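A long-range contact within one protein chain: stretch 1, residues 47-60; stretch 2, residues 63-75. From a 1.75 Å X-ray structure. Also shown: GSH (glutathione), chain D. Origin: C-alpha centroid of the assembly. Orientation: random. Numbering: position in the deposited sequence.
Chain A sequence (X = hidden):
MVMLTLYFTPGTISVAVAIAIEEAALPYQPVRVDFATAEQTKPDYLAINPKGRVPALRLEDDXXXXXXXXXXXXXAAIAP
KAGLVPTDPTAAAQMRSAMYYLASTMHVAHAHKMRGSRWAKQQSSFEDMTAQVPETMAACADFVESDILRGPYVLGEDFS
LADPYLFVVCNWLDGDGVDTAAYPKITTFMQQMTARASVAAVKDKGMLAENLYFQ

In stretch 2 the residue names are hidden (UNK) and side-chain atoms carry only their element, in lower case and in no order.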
# COMPACT_ATOMS: atom_id res chain seq x y z
N ALA A 47 17.82 -8.49 8.93
CA ALA A 47 17.35 -8.95 10.24
C ALA A 47 16.33 -7.98 10.81
O ALA A 47 15.51 -8.33 11.66
CB ALA A 47 18.53 -9.12 11.21
N ILE A 48 16.36 -6.74 10.33
CA ILE A 48 15.40 -5.74 10.76
C ILE A 48 14.18 -5.78 9.85
O ILE A 48 13.05 -5.90 10.32
CB ILE A 48 16.02 -4.33 10.76
CG1 ILE A 48 17.13 -4.27 11.81
CG2 ILE A 48 14.95 -3.26 11.04
CD1 ILE A 48 17.91 -2.97 11.83
N ASN A 49 14.41 -5.69 8.55
CA ASN A 49 13.34 -5.83 7.57
C ASN A 49 13.74 -6.81 6.48
O ASN A 49 14.52 -6.47 5.59
CB ASN A 49 13.00 -4.48 6.93
CG ASN A 49 11.87 -4.60 5.91
OD1 ASN A 49 11.21 -5.64 5.83
ND2 ASN A 49 11.65 -3.54 5.13
N PRO A 50 13.20 -8.04 6.56
CA PRO A 50 13.54 -9.09 5.58
C PRO A 50 13.22 -8.70 4.14
O PRO A 50 13.78 -9.29 3.22
CB PRO A 50 12.66 -10.26 6.01
CG PRO A 50 12.40 -10.04 7.46
CD PRO A 50 12.33 -8.55 7.63
N LYS A 51 12.34 -7.72 3.94
CA LYS A 51 12.03 -7.25 2.58
C LYS A 51 13.13 -6.36 2.00
O LYS A 51 13.15 -6.11 0.79
CB LYS A 51 10.67 -6.54 2.56
CG LYS A 51 9.51 -7.48 2.81
CD LYS A 51 8.18 -6.75 2.90
CE LYS A 51 8.03 -6.06 4.25
NZ LYS A 51 6.66 -5.46 4.37
N GLY A 52 14.03 -5.88 2.86
CA GLY A 52 15.18 -5.12 2.40
C GLY A 52 14.80 -3.75 1.87
O GLY A 52 15.42 -3.26 0.92
N ARG A 53 13.79 -3.14 2.47
CA ARG A 53 13.33 -1.82 2.04
C ARG A 53 13.30 -0.86 3.20
O ARG A 53 13.24 -1.29 4.36
CB ARG A 53 11.91 -1.89 1.46
CG ARG A 53 11.65 -2.99 0.47
CD ARG A 53 12.37 -2.78 -0.86
NE ARG A 53 12.00 -3.87 -1.78
CZ ARG A 53 10.85 -3.92 -2.43
NH1 ARG A 53 9.97 -2.93 -2.29
NH2 ARG A 53 10.57 -4.95 -3.23
N VAL A 54 13.32 0.43 2.90
CA VAL A 54 12.98 1.45 3.89
C VAL A 54 11.63 2.03 3.47
O VAL A 54 11.32 2.08 2.28
CB VAL A 54 14.07 2.55 4.00
CG1 VAL A 54 15.38 1.97 4.52
CG2 VAL A 54 14.30 3.21 2.64
N PRO A 55 10.81 2.48 4.43
CA PRO A 55 11.05 2.61 5.88
C PRO A 55 10.84 1.33 6.67
O PRO A 55 10.13 0.41 6.24
CB PRO A 55 9.99 3.62 6.30
CG PRO A 55 8.83 3.32 5.36
CD PRO A 55 9.50 3.06 4.05
N ALA A 56 11.45 1.30 7.86
CA ALA A 56 11.04 0.38 8.91
C ALA A 56 11.02 1.21 10.17
O ALA A 56 11.78 2.17 10.31
CB ALA A 56 12.03 -0.79 9.04
N LEU A 57 10.14 0.85 11.09
CA LEU A 57 10.01 1.61 12.33
C LEU A 57 10.16 0.66 13.51
O LEU A 57 9.47 -0.36 13.58
CB LEU A 57 8.64 2.29 12.39
CG LEU A 57 8.40 3.29 13.52
CD1 LEU A 57 9.21 4.58 13.27
CD2 LEU A 57 6.91 3.58 13.64
N ARG A 58 11.05 0.99 14.43
CA ARG A 58 11.18 0.19 15.63
C ARG A 58 10.42 0.87 16.76
O ARG A 58 10.66 2.05 17.08
CB ARG A 58 12.65 0.03 16.04
CG ARG A 58 12.82 -0.78 17.32
CD ARG A 58 14.27 -0.80 17.80
NE ARG A 58 15.15 -1.33 16.77
CZ ARG A 58 15.30 -2.62 16.51
NH1 ARG A 58 14.61 -3.53 17.20
NH2 ARG A 58 16.13 -3.01 15.54
N LEU A 59 9.51 0.13 17.37
CA LEU A 59 8.67 0.68 18.43
C LEU A 59 9.39 0.63 19.76
O LEU A 59 10.49 0.07 19.86
CB LEU A 59 7.34 -0.08 18.52
CG LEU A 59 6.54 -0.12 17.22
CD1 LEU A 59 5.18 -0.76 17.48
CD2 LEU A 59 6.39 1.28 16.60
N GLU A 60 8.77 1.20 20.79
CA GLU A 60 9.39 1.26 22.11
C GLU A 60 9.63 -0.12 22.70
O GLU A 60 10.53 -0.29 23.53
CB GLU A 60 8.53 2.11 23.07
CG GLU A 60 8.39 3.57 22.66
CD GLU A 60 7.24 4.26 23.38
OE1 GLU A 60 6.22 3.58 23.62
OE2 GLU A 60 7.36 5.47 23.71
N UNK A 63 9.37 -3.99 18.65
CA UNK A 63 8.63 -4.47 17.49
C UNK A 63 9.04 -3.66 16.26
O UNK A 63 9.16 -2.44 16.34
c UNK A 63 6.34 -4.62 16.42
c UNK A 63 7.12 -4.26 17.68
o UNK A 63 6.68 -5.06 18.77
N UNK A 64 9.26 -4.34 15.13
CA UNK A 64 9.54 -3.65 13.87
C UNK A 64 8.28 -3.63 13.01
O UNK A 64 7.66 -4.67 12.78
c UNK A 64 10.93 -3.60 11.74
c UNK A 64 10.66 -4.36 13.05
c UNK A 64 12.67 -3.23 14.18
c UNK A 64 11.93 -4.53 13.89
N UNK A 65 7.91 -2.44 12.53
CA UNK A 65 6.82 -2.29 11.57
C UNK A 65 7.37 -1.88 10.21
O UNK A 65 8.38 -1.17 10.12
c UNK A 65 5.17 -1.46 13.40
c UNK A 65 4.36 -0.21 13.78
c UNK A 65 4.28 -2.68 13.34
c UNK A 65 5.84 -1.22 12.04
N UNK A 66 6.72 -2.34 9.15
CA UNK A 66 7.08 -1.95 7.79
C UNK A 66 5.86 -1.51 7.01
O UNK A 66 4.73 -1.73 7.46
c UNK A 66 7.73 -3.10 7.00
c UNK A 66 8.99 -3.60 7.71
o UNK A 66 6.79 -4.18 6.89
N UNK A 67 6.13 -0.93 5.84
CA UNK A 67 5.15 -0.40 4.85
C UNK A 67 4.72 1.02 5.19
O UNK A 67 4.03 1.26 6.17
c UNK A 67 3.93 -1.31 4.65
c UNK A 67 4.82 -2.75 2.73
o UNK A 67 5.52 -3.73 2.40
o UNK A 67 4.54 -1.81 1.94
c UNK A 67 4.27 -2.72 4.15
N UNK A 68 5.13 1.95 4.33
CA UNK A 68 4.90 3.36 4.58
C UNK A 68 3.47 3.67 5.05
O UNK A 68 3.28 4.35 6.06
o UNK A 68 6.61 3.95 2.98
c UNK A 68 4.99 5.66 3.52
c UNK A 68 5.22 4.16 3.31
N UNK A 69 2.47 3.17 4.34
CA UNK A 69 1.09 3.52 4.67
C UNK A 69 0.70 3.04 6.06
O UNK A 69 -0.06 3.71 6.77
N UNK A 70 1.20 1.86 6.44
CA UNK A 70 0.91 1.31 7.76
C UNK A 70 1.59 2.15 8.84
O UNK A 70 1.01 2.41 9.90
c UNK A 70 1.38 -0.16 7.84
N UNK A 71 2.81 2.58 8.57
CA UNK A 71 3.55 3.41 9.53
C UNK A 71 2.89 4.77 9.71
O UNK A 71 2.89 5.32 10.79
c UNK A 71 7.32 2.74 8.74
c UNK A 71 4.98 3.63 9.06
c UNK A 71 5.85 2.38 8.90
c UNK A 71 5.65 1.50 10.08
N UNK A 72 2.37 5.32 8.62
CA UNK A 72 1.67 6.61 8.71
C UNK A 72 0.42 6.49 9.58
O UNK A 72 0.18 7.32 10.48
c UNK A 72 1.31 7.12 7.30
c UNK A 72 2.01 7.86 4.98
c UNK A 72 2.48 7.62 6.44
c UNK A 72 3.05 8.89 7.03
N UNK A 73 -0.39 5.47 9.35
CA UNK A 73 -1.56 5.26 10.22
C UNK A 73 -1.15 4.99 11.67
O UNK A 73 -1.84 5.40 12.60
c UNK A 73 -3.77 4.67 9.10
c UNK A 73 -2.47 4.13 9.68
o UNK A 73 -4.13 4.28 7.96
o UNK A 73 -4.42 5.50 9.77
N UNK A 74 -0.02 4.31 11.87
CA UNK A 74 0.47 4.09 13.23
C UNK A 74 0.81 5.40 13.94
O UNK A 74 0.42 5.62 15.10
c UNK A 74 3.22 3.59 15.18
c UNK A 74 2.14 2.89 14.65
c UNK A 74 3.62 3.39 16.50
c UNK A 74 1.49 1.98 15.47
o UNK A 74 3.34 2.29 18.59
c UNK A 74 2.96 2.48 17.28
c UNK A 74 1.89 1.77 16.78
c UNK A 74 1.67 3.12 13.24
N UNK A 75 1.53 6.27 13.26
CA UNK A 75 1.89 7.57 13.83
C UNK A 75 0.64 8.36 14.22
O UNK A 75 0.58 8.95 15.30
c UNK A 75 4.12 7.70 12.76
c UNK A 75 2.93 9.82 13.42
c UNK A 75 2.77 8.39 12.88
N1 GSH D . 5.77 -0.84 -0.35
CA1 GSH D . 6.91 -0.30 0.35
C1 GSH D . 6.48 0.85 1.22
O11 GSH D . 7.04 1.04 2.33
O12 GSH D . 5.58 1.63 0.82
CB1 GSH D . 7.93 0.23 -0.63
CG1 GSH D . 9.27 0.33 0.11
CD1 GSH D . 10.39 0.59 -0.90
OE1 GSH D . 10.44 -0.02 -1.97
N2 GSH D . 11.40 1.59 -0.58
CA2 GSH D . 12.47 1.85 -1.52
C2 GSH D . 13.60 0.92 -1.18
O2 GSH D . 13.78 0.55 -0.02
CB2 GSH D . 12.94 3.26 -1.43
SG2 GSH D . 11.66 4.37 -2.00
N3 GSH D . 14.51 0.42 -2.21
CA3 GSH D . 15.59 -0.47 -1.81
C3 GSH D . 15.80 -1.56 -2.83
O31 GSH D . 14.90 -1.84 -3.67
O32 GSH D . 16.89 -2.23 -2.83
O HOH W 1 8.43 -0.44 4.22
O HOH W 2 5.87 2.16 20.95

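Position 63 carries three side-chain atoms, a carbon bearing one oxygen and one carbon, which is the pattern of threonine. Its CB lies 4.0 Å from L59 CD1, and the backbone does the main work: L59 N donates to the carbonyl O of T63 at 2.8 Å, with an angle of 170° at the hydrogen.

Position 64 has four carbons, forked at the first, with one arm two carbons long: isoleucine. CG2 of I64 is 3.4 Å from I48 O and 4.0 Å from A56 CB, while its CD1 lies over one face of the R58 guanidinium, 3.6 Å from R58 CZ.

Position 65 also has four carbons, but the fork comes at the second, so it is leucine. CD1 of L65 packs 3.8 Å from L59 CD2. Its backbone pairs twice with L57: L57 N to L65 O and L65 N to L57 O, both 2.8 Å, at 162° and 169°.

Position 66 repeats the pattern of one carbon bearing an oxygen and a carbon, and is threonine. The oxygen, OG1 of T66, accepts a hydrogen bond from K51 NZ at 2.8 Å; the methyl CG2 of T66 sits 3.5 Å from N49 CG.

At position 67 three carbons run in line and the last carries two oxygens, the carboxylate of glutamate. Its CA-to-CB bond points away from stretch 1, yet the chain folds back (chi1 -59°, chi2 -68°) and E67 OE2 forms a salt bridge with K51 NZ at 2.9 Å. The other oxygen, E67 OE1, accepts from glutathione N1 at 2.8 Å.

Position 68 again has a carbon with one oxygen and one carbon: threonine. OG1 of T68 is 3.2 Å from P55 CD, and it donates to glutathione O11 at 3.0 Å.

Position 69 has no side-chain atoms and is glycine; 70 has one carbon, alanine. Neither touches stretch 1.

Position 71 shows four carbons forked at the second, leucine. CD1 of L71 is 3.7 Å from P55 CB, and CD2 of L71 is 3.9 Å from L57 CB.

Position 72 has the same forked pattern, leucine, and 73 has two carbons, the second with two oxygens, aspartate; both are out of reach. Position 74 has one carbon followed by a six-carbon ring bearing an oxygen: tyrosine. L59 CD2 and L57 CD2 approach its ring obliquely, at 3.5 Å from Y74 CE2 and 4.0 Å from Y74 CD2. Position 75, a carbon carrying two carbons, is valine and makes no contact.

The contact is an antiparallel strand pair, its axes at 156°, extended by a helix. L57 and L65 share one sheet face, where L57 also meets L71 and Y74; R58 and I64 lie on the other. K51 ties down T66 and E67, and a water accepts from E67 N at 2.9 Å while donating to P55 O and glutathione O11, both 2.8 Å from its oxygen.

Stretch 2 63-75: TILTETGALLDYV
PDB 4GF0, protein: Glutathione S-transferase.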